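Protein - conserved hypothetical (Bacillus anthracis, PDB 4LES) is a conserved protein of unknown function, largely built of antiparallel beta-strands. Local coordinates at residues G109-I113 with V182-F188. Numbering follows the deposited sequence.
Sequences GHVFI and VINKEKF. With EOH (ethanol), chain C.
An antiparallel strand pair at one border of the four-stranded sheet runs straight into a helix N-terminus here: V111 and I183 form the hydrogen-bonded pair, and two residues away, before V111 and after I183, G109 meets K185, the first residue of helix 185-190. V111 N gives its hydrogen to I183 O at 2.8 Å, and I183 N returns one to V111 O at 2.9 Å. Beyond the last bridge, H110 with N184, K185 N donates to G109 O at 2.7 Å, so the first residue of the helix still bonds to the residue that leads into the partner strand. N184, between strand and helix, is the N-cap: its OD1 accepts from K187 N at 3.3 Å, the donor lying 42° out of the carbonyl plane.

On one face of the sheet, V182 CG2 lies 3.6 Å from F112 CE1, the two side chains side by side and pointing the same way. The other face carries V111 and I183. K185, with its chain extended, passes V111 at about a right angle, K185 CD 3.6 Å from V111 CG1. Deeper in, I113 CG1 packs on I183 CG1, and I113 CD1 sits almost exactly above the centre of the F188 ring, 3.5 Å from its centroid, a CH-pi contact over the face. F188 reaches it because its CG is anti to the backbone N (chi1 -173°); I113 also touches V90 and L137, which ties this corner to the inner strand 83-96 and to the small sheet containing 135-139.

At the outer end, the H110 imidazole is held through ND1 by D108 O, while H110 NE2 is hydrogen-bonded to the O of an ethanol, probably from the crystallisation liquor, 2.9 Å away.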
ATOM      1  N   GLY A 109     -18.048  -6.021   9.266  1.00101.53           N
ATOM      2  CA  GLY A 109     -18.357  -4.919   8.350  1.00 97.36           C
ATOM      3  C   GLY A 109     -17.163  -4.190   7.756  1.00 89.76           C
ATOM      4  O   GLY A 109     -17.340  -3.222   7.017  1.00 86.16           O
ATOM      5  N   HIS A 110     -15.952  -4.657   8.069  1.00 87.26           N
ATOM      6  CA  HIS A 110     -14.715  -4.031   7.593  1.00 80.88           C
ATOM      7  C   HIS A 110     -13.875  -4.975   6.733  1.00 73.17           C
ATOM      8  O   HIS A 110     -14.007  -6.191   6.820  1.00 72.82           O
ATOM      9  CB  HIS A 110     -13.881  -3.544   8.778  1.00 82.74           C
ATOM     10  CG  HIS A 110     -14.552  -2.484   9.602  1.00 92.50           C
ATOM     11  ND1 HIS A 110     -15.540  -2.767  10.519  1.00 97.35           N
ATOM     12  CD2 HIS A 110     -14.352  -1.144   9.669  1.00 95.44           C
ATOM     13  CE1 HIS A 110     -15.933  -1.648  11.104  1.00103.61           C
ATOM     14  NE2 HIS A 110     -15.225  -0.648  10.606  1.00100.62           N
ATOM     15  N   VAL A 111     -13.024  -4.396   5.886  1.00 66.45           N
ATOM     16  CA  VAL A 111     -12.128  -5.160   5.009  1.00 60.72           C
ATOM     17  C   VAL A 111     -10.729  -4.585   5.085  1.00 54.53           C
ATOM     18  O   VAL A 111     -10.543  -3.470   5.537  1.00 55.60           O
ATOM     19  CB  VAL A 111     -12.567  -5.129   3.509  1.00 59.19           C
ATOM     20  CG1 VAL A 111     -13.815  -5.938   3.289  1.00 64.07           C
ATOM     21  CG2 VAL A 111     -12.777  -3.707   3.019  1.00 58.29           C
ATOM     22  N   PHE A 112      -9.747  -5.370   4.667  1.00 51.90           N
ATOM     23  CA  PHE A 112      -8.401  -4.871   4.549  1.00 50.56           C
ATOM     24  C   PHE A 112      -8.281  -4.306   3.147  1.00 48.30           C
ATOM     25  O   PHE A 112      -8.702  -4.958   2.182  1.00 46.43           O
ATOM     26  CB  PHE A 112      -7.361  -5.977   4.703  1.00 51.97           C
ATOM     27  CG  PHE A 112      -7.190  -6.465   6.102  1.00 53.81           C
ATOM     28  CD1 PHE A 112      -6.700  -5.615   7.083  1.00 56.02           C
ATOM     29  CD2 PHE A 112      -7.461  -7.778   6.431  1.00 59.42           C
ATOM     30  CE1 PHE A 112      -6.522  -6.061   8.376  1.00 60.44           C
ATOM     31  CE2 PHE A 112      -7.296  -8.232   7.729  1.00 62.35           C
ATOM     32  CZ  PHE A 112      -6.825  -7.373   8.701  1.00 62.08           C
ATOM     33  N   ILE A 113      -7.763  -3.091   3.025  1.00 46.19           N
ATOM     34  CA  ILE A 113      -7.488  -2.522   1.703  1.00 43.45           C
ATOM     35  C   ILE A 113      -5.985  -2.465   1.651  1.00 44.58           C
ATOM     36  O   ILE A 113      -5.364  -1.836   2.518  1.00 40.99           O
ATOM     37  CB  ILE A 113      -8.069  -1.115   1.510  1.00 42.57           C
ATOM     38  CG1 ILE A 113      -9.597  -1.152   1.686  1.00 46.02           C
ATOM     39  CG2 ILE A 113      -7.729  -0.580   0.119  1.00 42.56           C
ATOM     40  CD1 ILE A 113     -10.306  -2.103   0.723  1.00 45.63           C
ATOM     41  N   VAL A 182      -7.673  -0.733   7.295  1.00 57.40           N
ATOM     42  CA  VAL A 182      -8.882  -1.414   7.716  1.00 59.77           C
ATOM     43  C   VAL A 182      -9.999  -0.415   7.428  1.00 60.82           C
ATOM     44  O   VAL A 182     -10.063   0.634   8.044  1.00 64.23           O
ATOM     45  CB  VAL A 182      -8.831  -1.830   9.199  1.00 66.84           C
ATOM     46  CG1 VAL A 182     -10.184  -2.355   9.661  1.00 69.74           C
ATOM     47  CG2 VAL A 182      -7.759  -2.892   9.402  1.00 67.28           C
ATOM     48  N   ILE A 183     -10.867  -0.746   6.478  1.00 58.58           N
ATOM     49  CA  ILE A 183     -11.908   0.162   6.039  1.00 59.05           C
ATOM     50  C   ILE A 183     -13.290  -0.456   6.134  1.00 62.79           C
ATOM     51  O   ILE A 183     -13.434  -1.669   6.005  1.00 63.07           O
ATOM     52  CB  ILE A 183     -11.670   0.538   4.549  1.00 55.46           C
ATOM     53  CG1 ILE A 183     -10.284   1.140   4.359  1.00 53.87           C
ATOM     54  CG2 ILE A 183     -12.716   1.516   4.042  1.00 55.18           C
ATOM     55  CD1 ILE A 183     -10.080   2.449   5.099  1.00 58.72           C
ATOM     56  N   ASN A 184     -14.303   0.383   6.358  1.00 66.07           N
ATOM     57  CA  ASN A 184     -15.688  -0.073   6.381  1.00 69.00           C
ATOM     58  C   ASN A 184     -16.018  -0.552   4.981  1.00 64.00           C
ATOM     59  O   ASN A 184     -15.895   0.217   4.025  1.00 58.02           O
ATOM     60  CB  ASN A 184     -16.624   1.063   6.776  1.00 74.09           C
ATOM     61  CG  ASN A 184     -18.078   0.626   6.865  1.00 76.34           C
ATOM     62  OD1 ASN A 184     -18.658   0.089   5.921  1.00 73.20           O
ATOM     63  ND2 ASN A 184     -18.679   0.894   8.001  1.00 86.28           N
ATOM     64  N   LYS A 185     -16.449  -1.806   4.858  1.00 65.19           N
ATOM     65  CA  LYS A 185     -16.709  -2.387   3.545  1.00 63.66           C
ATOM     66  C   LYS A 185     -17.758  -1.628   2.738  1.00 66.68           C
ATOM     67  O   LYS A 185     -17.533  -1.298   1.564  1.00 63.76           O
ATOM     68  CB  LYS A 185     -17.094  -3.846   3.667  1.00 66.05           C
ATOM     69  CG  LYS A 185     -17.176  -4.525   2.321  1.00 65.31           C
ATOM     70  CD  LYS A 185     -17.285  -6.019   2.472  1.00 70.50           C
ATOM     71  CE  LYS A 185     -17.218  -6.697   1.119  1.00 72.16           C
ATOM     72  NZ  LYS A 185     -17.102  -8.169   1.268  1.00 79.04           N
ATOM     73  N   GLU A 186     -18.895  -1.333   3.358  1.00 72.13           N
ATOM     74  CA  GLU A 186     -19.937  -0.582   2.662  1.00 74.41           C
ATOM     75  C   GLU A 186     -19.377   0.746   2.142  1.00 67.05           C
ATOM     76  O   GLU A 186     -19.664   1.133   1.023  1.00 68.96           O
ATOM     77  CB  GLU A 186     -21.145  -0.328   3.565  1.00 83.98           C
ATOM     78  CG  GLU A 186     -21.761  -1.589   4.151  1.00 93.83           C
ATOM     79  CD  GLU A 186     -23.027  -1.321   4.959  1.00106.44           C
ATOM     80  OE1 GLU A 186     -23.971  -0.703   4.417  1.00112.72           O
ATOM     81  OE2 GLU A 186     -23.096  -1.759   6.130  1.00114.33           O
ATOM     82  N   LYS A 187     -18.569   1.436   2.939  1.00 79.63           N
ATOM     83  CA  LYS A 187     -18.002   2.719   2.494  1.00 76.36           C
ATOM     84  C   LYS A 187     -17.057   2.526   1.329  1.00 68.41           C
ATOM     85  O   LYS A 187     -17.089   3.277   0.355  1.00 65.09           O
ATOM     86  CB  LYS A 187     -17.281   3.446   3.628  1.00 78.92           C
ATOM     87  CG  LYS A 187     -18.215   3.868   4.739  1.00 90.33           C
ATOM     88  CD  LYS A 187     -17.524   4.713   5.792  1.00 95.01           C
ATOM     89  CE  LYS A 187     -18.509   5.104   6.884  1.00106.27           C
ATOM     90  NZ  LYS A 187     -17.864   5.916   7.954  1.00112.08           N
ATOM     91  N   PHE A 188     -16.201   1.521   1.428  1.00 63.70           N
ATOM     92  CA  PHE A 188     -15.290   1.263   0.347  1.00 58.24           C
ATOM     93  C   PHE A 188     -16.042   0.851  -0.901  1.00 58.39           C
ATOM     94  O   PHE A 188     -15.769   1.359  -1.976  1.00 55.06           O
ATOM     95  CB  PHE A 188     -14.269   0.183   0.696  1.00 57.39           C
ATOM     96  CG  PHE A 188     -13.225   0.027  -0.359  1.00 52.95           C
ATOM     97  CD1 PHE A 188     -12.159   0.897  -0.417  1.00 50.88           C
ATOM     98  CD2 PHE A 188     -13.343  -0.940  -1.337  1.00 53.14           C
ATOM     99  CE1 PHE A 188     -11.211   0.777  -1.428  1.00 49.48           C
ATOM    100  CE2 PHE A 188     -12.402  -1.061  -2.344  1.00 49.43           C
ATOM    101  CZ  PHE A 188     -11.339  -0.209  -2.392  1.00 45.84           C
TER
HETATM  102  C1  EOH C 302     -15.924   3.202  11.086  1.00 90.51           C
HETATM  103  C2  EOH C 302     -15.802   3.903   9.747  1.00 82.97           C
HETATM  104  O   EOH C 302     -16.510   1.901  10.927  1.00 95.26           O